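Local coordinates for monosaccharide ABC transporter substrate-binding protein, CUT2 family (Bradyrhizobium sp., PDB 4YHS) that probably binds a sugar or sugar-like solute outside the cytoplasmic membrane and hands it to an ABC importer, at residues Y27-A32 and Q340-P345; N92-G97 and I106-D111; T254-Q259 and Y277-V282. All blocks are in the same frame, centred on the assembly; numbering follows the deposited sequence.

In the fold
Contact 1 is the buried one: strand 29-35 meets the loop after strand 322-331 through an asparagine amide at the edge of a tyrosine ring, with aliphatic carbons against its hydroxyl, which finds its polar partner elsewhere. Contacts 2 and 3 are partly buried, and in each a side chain of one helix is hydrogen-bonded across: a glutamine to the end of the preceding strand, 90-95, in contact 2, a glutamate to the N-cap threonine of helix 280-287 in contact 3, where waters join in. Contacts 1 and 2 reach the same mixed sheet, while contact 3 belongs to the four-stranded parallel sheet of the other lobe. Contacts 1 and 3 touch where L344 CD2 lies 3.8 Å from P280 CD; contact 2 stands apart.

Contact 1 (Y27-A32 and Q340-P345); sequences YPYDAA and QANILP
Y29 and N342 face each other across a wide backbone gap, 9.7 Å from CA to CA, with Y29 at the start of the 29-35 strand and N342 in a compact turn where Q340 O accepts from both I343 N and L344 N. The tyrosine spans most of that gap. With CG anti to the backbone N (chi1 -154°), its ring is thrown out from the strand toward the turn. N342 meets the edge of this ring: ND2 lies near the ring plane, 3.6 Å from CE1 of Y29, and the amide stands nearly upright to the ring, the planes 89° apart. Farther out, N342 CB sits 3.6 Å from Y29 OH, while CG2 of I343 brushes the same oxygen at 4.2 Å. All of this is packing; the hydroxyl spends its polarity on S298 OG, a bond that should help fix where the ring ends. P325 and F328 of strand 322-331 also pack on Y29. I343 and L344 touch Y283 of helix 280-287, and A341 and P345 touch helix 71-87 through Y78 and L74. The 340-345 loop, with Y29 of the mixed sheet packed on it, thus runs between helices of both lobes, consistent with the hinge region of a type I periplasmic binding protein.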
loop_
_atom_site.group_PDB
_atom_site.type_symbol
_atom_site.label_atom_id
_atom_site.label_comp_id
_atom_site.label_asym_id
_atom_site.label_seq_id
_atom_site.Cartn_x
_atom_site.Cartn_y
_atom_site.Cartn_z
ATOM N N TYR A 27 -10.708 -11.817 8.594
ATOM C CA TYR A 27 -11.472 -10.859 9.360
ATOM C C TYR A 27 -11.790 -11.385 10.782
ATOM O O TYR A 27 -11.726 -12.587 11.015
ATOM C CB TYR A 27 -12.763 -10.537 8.617
ATOM C CG TYR A 27 -13.632 -11.733 8.343
ATOM C CD1 TYR A 27 -13.466 -12.470 7.189
ATOM C CD2 TYR A 27 -14.632 -12.122 9.242
ATOM C CE1 TYR A 27 -14.264 -13.565 6.915
ATOM C CE2 TYR A 27 -15.441 -13.208 8.984
ATOM C CZ TYR A 27 -15.256 -13.931 7.813
ATOM O OH TYR A 27 -16.059 -15.019 7.527
ATOM N N PRO A 28 -12.156 -10.491 11.723
ATOM C CA PRO A 28 -12.184 -9.031 11.567
ATOM C C PRO A 28 -10.787 -8.452 11.474
ATOM O O PRO A 28 -9.843 -9.057 11.997
ATOM C CB PRO A 28 -12.908 -8.555 12.842
ATOM C CG PRO A 28 -12.740 -9.683 13.820
ATOM C CD PRO A 28 -12.785 -10.907 12.993
ATOM N N TYR A 29 -10.644 -7.318 10.795
ATOM C CA TYR A 29 -9.320 -6.766 10.537
ATOM C C TYR A 29 -9.266 -5.336 11.043
ATOM O O TYR A 29 -10.196 -4.563 10.835
ATOM C CB TYR A 29 -9.001 -6.833 9.040
ATOM C CG TYR A 29 -7.515 -6.891 8.702
ATOM C CD1 TYR A 29 -6.835 -8.091 8.713
ATOM C CD2 TYR A 29 -6.795 -5.747 8.361
ATOM C CE1 TYR A 29 -5.499 -8.174 8.437
ATOM C CE2 TYR A 29 -5.430 -5.834 8.049
ATOM C CZ TYR A 29 -4.794 -7.066 8.100
ATOM O OH TYR A 29 -3.447 -7.221 7.837
ATOM N N ASP A 30 -8.169 -4.993 11.705
ATOM C CA ASP A 30 -7.958 -3.645 12.198
ATOM C C ASP A 30 -7.875 -2.713 11.019
ATOM O O ASP A 30 -7.062 -2.923 10.116
ATOM C CB ASP A 30 -6.680 -3.547 13.035
ATOM C CG ASP A 30 -6.818 -4.192 14.403
ATOM O OD1 ASP A 30 -7.958 -4.406 14.880
ATOM O OD2 ASP A 30 -5.774 -4.447 15.026
ATOM N N ALA A 31 -8.733 -1.695 11.043
ATOM C CA ALA A 31 -8.834 -0.711 9.969
ATOM C C ALA A 31 -8.970 0.708 10.549
ATOM O O ALA A 31 -9.091 0.895 11.773
ATOM C CB ALA A 31 -10.030 -1.055 9.056
ATOM N N ALA A 32 -8.940 1.700 9.652
ATOM C CA ALA A 32 -9.133 3.100 9.990
ATOM C C ALA A 32 -10.036 3.706 8.943
ATOM O O ALA A 32 -9.717 3.646 7.751
ATOM C CB ALA A 32 -7.791 3.844 10.037
ATOM N N GLN A 340 1.398 -14.079 6.190
ATOM C CA GLN A 340 1.933 -13.417 4.990
ATOM C C GLN A 340 0.855 -12.953 4.037
ATOM O O GLN A 340 0.931 -11.827 3.503
ATOM C CB GLN A 340 2.872 -14.353 4.234
ATOM C CG GLN A 340 3.460 -13.722 2.982
ATOM C CD GLN A 340 4.481 -14.619 2.318
ATOM O OE1 GLN A 340 5.258 -15.303 2.994
ATOM N NE2 GLN A 340 4.483 -14.628 0.989
ATOM N N ALA A 341 -0.145 -13.816 3.825
ATOM C CA ALA A 341 -1.197 -13.567 2.836
ATOM C C ALA A 341 -2.128 -12.414 3.169
ATOM O O ALA A 341 -2.973 -12.074 2.332
ATOM C CB ALA A 341 -2.020 -14.819 2.587
ATOM N N ASN A 342 -1.960 -11.776 4.333
ATOM C CA ASN A 342 -2.685 -10.512 4.565
ATOM C C ASN A 342 -1.893 -9.297 4.040
ATOM O O ASN A 342 -2.457 -8.214 3.842
ATOM C CB ASN A 342 -2.987 -10.319 6.036
ATOM C CG ASN A 342 -3.987 -11.312 6.545
ATOM O OD1 ASN A 342 -4.692 -11.961 5.752
ATOM N ND2 ASN A 342 -4.062 -11.457 7.863
ATOM N N ILE A 343 -0.581 -9.471 3.837
ATOM C CA ILE A 343 0.275 -8.302 3.564
ATOM C C ILE A 343 1.143 -8.431 2.339
ATOM O O ILE A 343 1.741 -7.442 1.945
ATOM C CB ILE A 343 1.204 -7.941 4.775
ATOM C CG1 ILE A 343 2.146 -9.093 5.157
ATOM C CG2 ILE A 343 0.346 -7.552 5.982
ATOM C CD1 ILE A 343 3.209 -8.674 6.175
ATOM N N LEU A 344 1.163 -9.615 1.736
ATOM C CA LEU A 344 1.867 -9.884 0.484
ATOM C C LEU A 344 1.145 -11.002 -0.253
ATOM O O LEU A 344 0.399 -11.780 0.364
ATOM C CB LEU A 344 3.303 -10.295 0.748
ATOM C CG LEU A 344 4.371 -9.249 1.085
ATOM C CD1 LEU A 344 5.666 -9.972 1.466
ATOM C CD2 LEU A 344 4.583 -8.341 -0.095
ATOM N N PRO A 345 1.392 -11.135 -1.564
ATOM C CA PRO A 345 0.879 -12.353 -2.187
ATOM C C PRO A 345 1.637 -13.576 -1.697
ATOM O O PRO A 345 2.790 -13.430 -1.288
ATOM C CB PRO A 345 1.126 -12.111 -3.679
ATOM C CG PRO A 345 2.313 -11.217 -3.702
ATOM C CD PRO A 345 2.141 -10.296 -2.529
#

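Contact 2 (N92-G97 and I106-D111); sequences NLVEAG and ISQIED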
loop_
_atom_site.group_PDB
_atom_site.type_symbol
_atom_site.label_atom_id
_atom_site.label_comp_id
_atom_site.label_asym_id
_atom_site.label_seq_id
_atom_site.Cartn_x
_atom_site.Cartn_y
_atom_site.Cartn_z
ATOM N N ASN A 92 -14.178 -10.415 -12.968
ATOM C CA ASN A 92 -13.571 -10.382 -14.302
ATOM C C ASN A 92 -12.501 -9.304 -14.204
ATOM O O ASN A 92 -12.829 -8.119 -14.124
ATOM C CB ASN A 92 -14.629 -10.088 -15.384
ATOM C CG ASN A 92 -14.056 -9.413 -16.615
ATOM O OD1 ASN A 92 -13.050 -9.852 -17.176
ATOM N ND2 ASN A 92 -14.710 -8.338 -17.054
ATOM N N LEU A 93 -11.228 -9.704 -14.112
ATOM C CA LEU A 93 -10.165 -8.724 -13.899
ATOM C C LEU A 93 -9.409 -8.494 -15.193
ATOM O O LEU A 93 -9.112 -9.454 -15.913
ATOM C CB LEU A 93 -9.194 -9.175 -12.813
ATOM C CG LEU A 93 -8.125 -8.155 -12.367
ATOM C CD1 LEU A 93 -7.816 -8.336 -10.894
ATOM C CD2 LEU A 93 -6.828 -8.295 -13.191
ATOM N N VAL A 94 -9.176 -7.217 -15.496
ATOM C CA VAL A 94 -8.401 -6.771 -16.642
ATOM C C VAL A 94 -7.282 -5.841 -16.134
ATOM O O VAL A 94 -7.421 -5.205 -15.081
ATOM C CB VAL A 94 -9.304 -6.063 -17.694
ATOM C CG1 VAL A 94 -10.319 -7.076 -18.242
ATOM C CG2 VAL A 94 -10.020 -4.853 -17.094
ATOM N N GLU A 95 -6.140 -5.824 -16.827
ATOM C CA GLU A 95 -5.020 -4.948 -16.442
ATOM C C GLU A 95 -4.436 -4.268 -17.690
ATOM O O GLU A 95 -4.332 -4.885 -18.765
ATOM C CB GLU A 95 -3.957 -5.732 -15.681
ATOM C CG GLU A 95 -3.358 -6.872 -16.457
ATOM C CD GLU A 95 -2.174 -6.478 -17.279
ATOM O OE1 GLU A 95 -1.822 -7.297 -18.130
ATOM O OE2 GLU A 95 -1.583 -5.369 -17.079
ATOM N N ALA A 96 -4.057 -2.995 -17.537
ATOM C CA ALA A 96 -3.797 -2.146 -18.701
ATOM C C ALA A 96 -2.359 -2.217 -19.188
ATOM O O ALA A 96 -2.039 -1.659 -20.231
ATOM C CB ALA A 96 -4.154 -0.712 -18.400
ATOM N N GLY A 97 -1.517 -2.920 -18.453
ATOM C CA GLY A 97 -0.152 -3.147 -18.867
ATOM C C GLY A 97 0.883 -2.117 -18.437
ATOM O O GLY A 97 2.044 -2.252 -18.774
ATOM N N ILE A 106 -9.040 3.168 -19.803
ATOM C CA ILE A 106 -10.323 3.732 -20.145
ATOM C C ILE A 106 -11.104 2.777 -21.052
ATOM O O ILE A 106 -12.267 2.487 -20.769
ATOM C CB ILE A 106 -10.156 5.123 -20.777
ATOM C CG1 ILE A 106 -9.653 6.102 -19.703
ATOM C CG2 ILE A 106 -11.474 5.612 -21.373
ATOM C CD1 ILE A 106 -9.294 7.478 -20.249
ATOM N N SER A 107 -10.470 2.274 -22.113
ATOM C CA SER A 107 -11.153 1.383 -23.047
ATOM C C SER A 107 -11.539 0.056 -22.376
ATOM O O SER A 107 -12.622 -0.474 -22.633
ATOM C CB SER A 107 -10.287 1.123 -24.295
ATOM O OG SER A 107 -8.984 0.681 -23.963
ATOM N N GLN A 108 -10.673 -0.470 -21.512
ATOM C CA GLN A 108 -10.957 -1.737 -20.825
ATOM C C GLN A 108 -12.166 -1.610 -19.884
ATOM O O GLN A 108 -13.017 -2.511 -19.822
ATOM C CB GLN A 108 -9.729 -2.219 -20.043
ATOM C CG GLN A 108 -8.630 -2.781 -20.898
ATOM C CD GLN A 108 -7.435 -3.226 -20.079
ATOM O OE1 GLN A 108 -6.987 -2.522 -19.171
ATOM N NE2 GLN A 108 -6.898 -4.398 -20.409
ATOM N N ILE A 109 -12.242 -0.498 -19.157
ATOM C CA ILE A 109 -13.419 -0.183 -18.337
ATOM C C ILE A 109 -14.678 0.032 -19.199
ATOM O O ILE A 109 -15.741 -0.528 -18.911
ATOM C CB ILE A 109 -13.163 1.088 -17.451
ATOM C CG1 ILE A 109 -12.126 0.771 -16.369
ATOM C CG2 ILE A 109 -14.455 1.613 -16.843
ATOM C CD1 ILE A 109 -11.452 2.018 -15.716
ATOM N N GLU A 110 -14.577 0.843 -20.245
ATOM C CA GLU A 110 -15.720 1.044 -21.134
ATOM C C GLU A 110 -16.218 -0.311 -21.645
ATOM O O GLU A 110 -17.421 -0.582 -21.669
ATOM C CB GLU A 110 -15.362 1.932 -22.313
ATOM C CG GLU A 110 -15.236 3.398 -21.987
ATOM C CD GLU A 110 -14.780 4.224 -23.160
ATOM O OE1 GLU A 110 -14.002 3.721 -24.011
ATOM O OE2 GLU A 110 -15.217 5.384 -23.228
ATOM N N ASP A 111 -15.271 -1.151 -22.046
ATOM C CA ASP A 111 -15.616 -2.446 -22.610
ATOM C C ASP A 111 -16.248 -3.373 -21.563
ATOM O O ASP A 111 -17.198 -4.091 -21.894
ATOM C CB ASP A 111 -14.379 -3.095 -23.226
ATOM C CG ASP A 111 -13.886 -2.370 -24.473
ATOM O OD1 ASP A 111 -14.585 -1.484 -25.015
ATOM O OD2 ASP A 111 -12.790 -2.718 -24.929
#
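Q108 carries this contact, reaching from its helix to V94 and to the backbone just beyond it, where strand 90-95 ends. CG is anti to the carbonyl carbon (chi1 -74°) and the chain runs on extended, which carries the amide past V94 to the E95 peptide. There NE2 donates to E95 O at 3.1 Å, and the bond is nearly straight at the hydrogen, 164°. The oxygen lies in the plane of the amide, yet the donor stands above the carbonyl plane of E95, away from the lone-pair directions. The other end of the amide leans on A96, with Q108 OE1 3.2 Å from A96 CA and 3.4 Å from A96 CB. V94 runs alongside the glutamine chain in the opposite direction, CG2 lying 4.0 Å from CB of Q108. With an alanine in place of Q108, E95 O would probably lose its side-chain donor and a gap would open beside V94 and A96. Farther along, I109 turns to S64 of strand 60-65, and the disulfide C62-C112 ties that strand to the same helix. In the parallel part of the mixed sheet, strands 90-95 and 119-122 lie on either side of 60-65, and helix 102-115 joins them: the beta-alpha-beta crossover of a Rossmann-like lobe.

Contact 3 (T254-Q259 and Y277-V282); sequences TAEAAQ and YMTPGV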
loop_
_atom_site.group_PDB
_atom_site.type_symbol
_atom_site.label_atom_id
_atom_site.label_comp_id
_atom_site.label_asym_id
_atom_site.label_seq_id
_atom_site.Cartn_x
_atom_site.Cartn_y
_atom_site.Cartn_z
ATOM N N THR A 254 15.621 0.929 -1.709
ATOM C CA THR A 254 16.782 1.400 -0.964
ATOM C C THR A 254 17.220 0.382 0.099
ATOM O O THR A 254 18.407 0.025 0.216
ATOM C CB THR A 254 16.477 2.729 -0.237
ATOM O OG1 THR A 254 15.828 3.657 -1.119
ATOM C CG2 THR A 254 17.758 3.348 0.264
ATOM N N ALA A 255 16.256 -0.076 0.884
ATOM C CA ALA A 255 16.547 -1.041 1.972
ATOM C C ALA A 255 17.058 -2.350 1.388
ATOM O O ALA A 255 18.019 -2.915 1.906
ATOM C CB ALA A 255 15.331 -1.292 2.786
ATOM N N GLU A 256 16.428 -2.833 0.319
ATOM C CA GLU A 256 16.903 -4.080 -0.287
ATOM C C GLU A 256 18.308 -3.941 -0.843
ATOM O O GLU A 256 19.153 -4.811 -0.619
ATOM C CB GLU A 256 15.960 -4.559 -1.380
ATOM C CG GLU A 256 14.570 -4.877 -0.887
ATOM C CD GLU A 256 13.630 -5.286 -2.026
ATOM O OE1 GLU A 256 12.513 -4.720 -2.143
ATOM O OE2 GLU A 256 14.028 -6.180 -2.793
ATOM N N ALA A 257 18.582 -2.837 -1.545
ATOM C CA ALA A 257 19.901 -2.641 -2.134
ATOM C C ALA A 257 20.969 -2.409 -1.054
ATOM O O ALA A 257 22.121 -2.814 -1.230
ATOM C CB ALA A 257 19.870 -1.467 -3.158
ATOM N N ALA A 258 20.579 -1.820 0.082
ATOM C CA ALA A 258 21.529 -1.473 1.149
ATOM C C ALA A 258 22.077 -2.714 1.864
ATOM O O ALA A 258 23.171 -2.682 2.436
ATOM C CB ALA A 258 20.859 -0.530 2.161
ATOM N N GLN A 259 21.345 -3.824 1.803
ATOM C CA GLN A 259 21.774 -5.037 2.526
ATOM C C GLN A 259 23.172 -5.468 2.090
ATOM O O GLN A 259 24.053 -5.808 2.918
ATOM C CB GLN A 259 20.783 -6.166 2.292
ATOM C CG GLN A 259 19.375 -5.930 2.747
ATOM C CD GLN A 259 18.493 -7.081 2.334
ATOM O OE1 GLN A 259 18.091 -7.911 3.158
ATOM N NE2 GLN A 259 18.212 -7.158 1.042
ATOM N N TYR A 277 7.720 1.067 3.132
ATOM C CA TYR A 277 6.653 0.245 2.550
ATOM C C TYR A 277 7.150 -1.206 2.341
ATOM O O TYR A 277 8.340 -1.521 2.533
ATOM C CB TYR A 277 6.102 0.898 1.245
ATOM C CG TYR A 277 7.030 1.014 0.062
ATOM C CD1 TYR A 277 7.107 -0.006 -0.895
ATOM C CD2 TYR A 277 7.794 2.152 -0.142
ATOM C CE1 TYR A 277 7.934 0.093 -1.979
ATOM C CE2 TYR A 277 8.648 2.254 -1.225
ATOM C CZ TYR A 277 8.706 1.235 -2.147
ATOM O OH TYR A 277 9.555 1.329 -3.222
HETATM N N MSE A 278 6.220 -2.109 2.012
HETATM C CA MSE A 278 6.491 -3.548 2.054
HETATM C C MSE A 278 6.601 -4.177 0.673
HETATM O O MSE A 278 5.797 -3.865 -0.215
HETATM C CB MSE A 278 5.371 -4.253 2.832
HETATM C CG MSE A 278 5.548 -5.743 2.981
HETATM SE SE MSE A 278 7.155 -6.204 4.046
HETATM C CE MSE A 278 6.686 -5.351 5.736
ATOM N N THR A 279 7.595 -5.057 0.522
ATOM C CA THR A 279 7.843 -5.831 -0.713
ATOM C C THR A 279 8.307 -7.213 -0.294
ATOM O O THR A 279 8.714 -7.387 0.850
ATOM C CB THR A 279 8.927 -5.249 -1.580
ATOM O OG1 THR A 279 10.157 -5.298 -0.861
ATOM C CG2 THR A 279 8.614 -3.810 -2.008
ATOM N N PRO A 280 8.276 -8.193 -1.212
ATOM C CA PRO A 280 8.824 -9.498 -0.820
ATOM C C PRO A 280 10.305 -9.435 -0.392
ATOM O O PRO A 280 10.683 -10.142 0.551
ATOM C CB PRO A 280 8.626 -10.347 -2.085
ATOM C CG PRO A 280 7.401 -9.764 -2.713
ATOM C CD PRO A 280 7.567 -8.266 -2.500
ATOM N N GLY A 281 11.110 -8.618 -1.058
ATOM C CA GLY A 281 12.521 -8.481 -0.725
ATOM C C GLY A 281 12.713 -7.905 0.675
ATOM O O GLY A 281 13.550 -8.361 1.446
ATOM N N VAL A 282 11.912 -6.905 1.026
ATOM C CA VAL A 282 11.975 -6.347 2.372
ATOM C C VAL A 282 11.522 -7.384 3.421
ATOM O O VAL A 282 12.161 -7.564 4.460
ATOM C CB VAL A 282 11.132 -5.078 2.482
ATOM C CG1 VAL A 282 10.984 -4.606 3.970
ATOM C CG2 VAL A 282 11.750 -3.972 1.626
HETATM O O HOH W 1 10.966 -7.258 -3.540
HETATM O O HOH W 2 15.779 -9.460 0.697
#
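T279 OG1 is held by two bonds: it donates to E256 OE1 at 2.7 Å and accepts from V282 N at 3.0 Å, the latter bond straight at 165°. The hydroxyl approaches the carboxylate from above its plane, 51° out of it. T279 can serve both partners because OG1 sits between its own backbone N and carbonyl carbon (chi1 64°), turned back over the first turn of the helix. A water adds a second link, giving a hydrogen to E256 OE1 and accepting from G281 N at 2.8 Å. The carboxylate thus rests against the amino end of helix 280-287, where the helix dipole would probably favour its negative charge. T279 is the N-cap of that helix, and the two helices, one before and one after strand 272-275 in the chain, belong to successive beta-alpha units of the four-stranded parallel sheet. The T279 side chain also comes about 4 Å from a bound bis-tris molecule, which may mark the solute pocket. G281, having no side chain, lets E256 OE2 settle 3.4 Å from its CA, and E256 CG lies alongside V282 CG2 at 3.9 Å. One turn on, Q259 NE2 donates to E256 O along a lone pair in the carbonyl plane, in a nearly straight bond. The same NE2 makes a weak bond to a second water, which donates to G281 O at 2.6 Å.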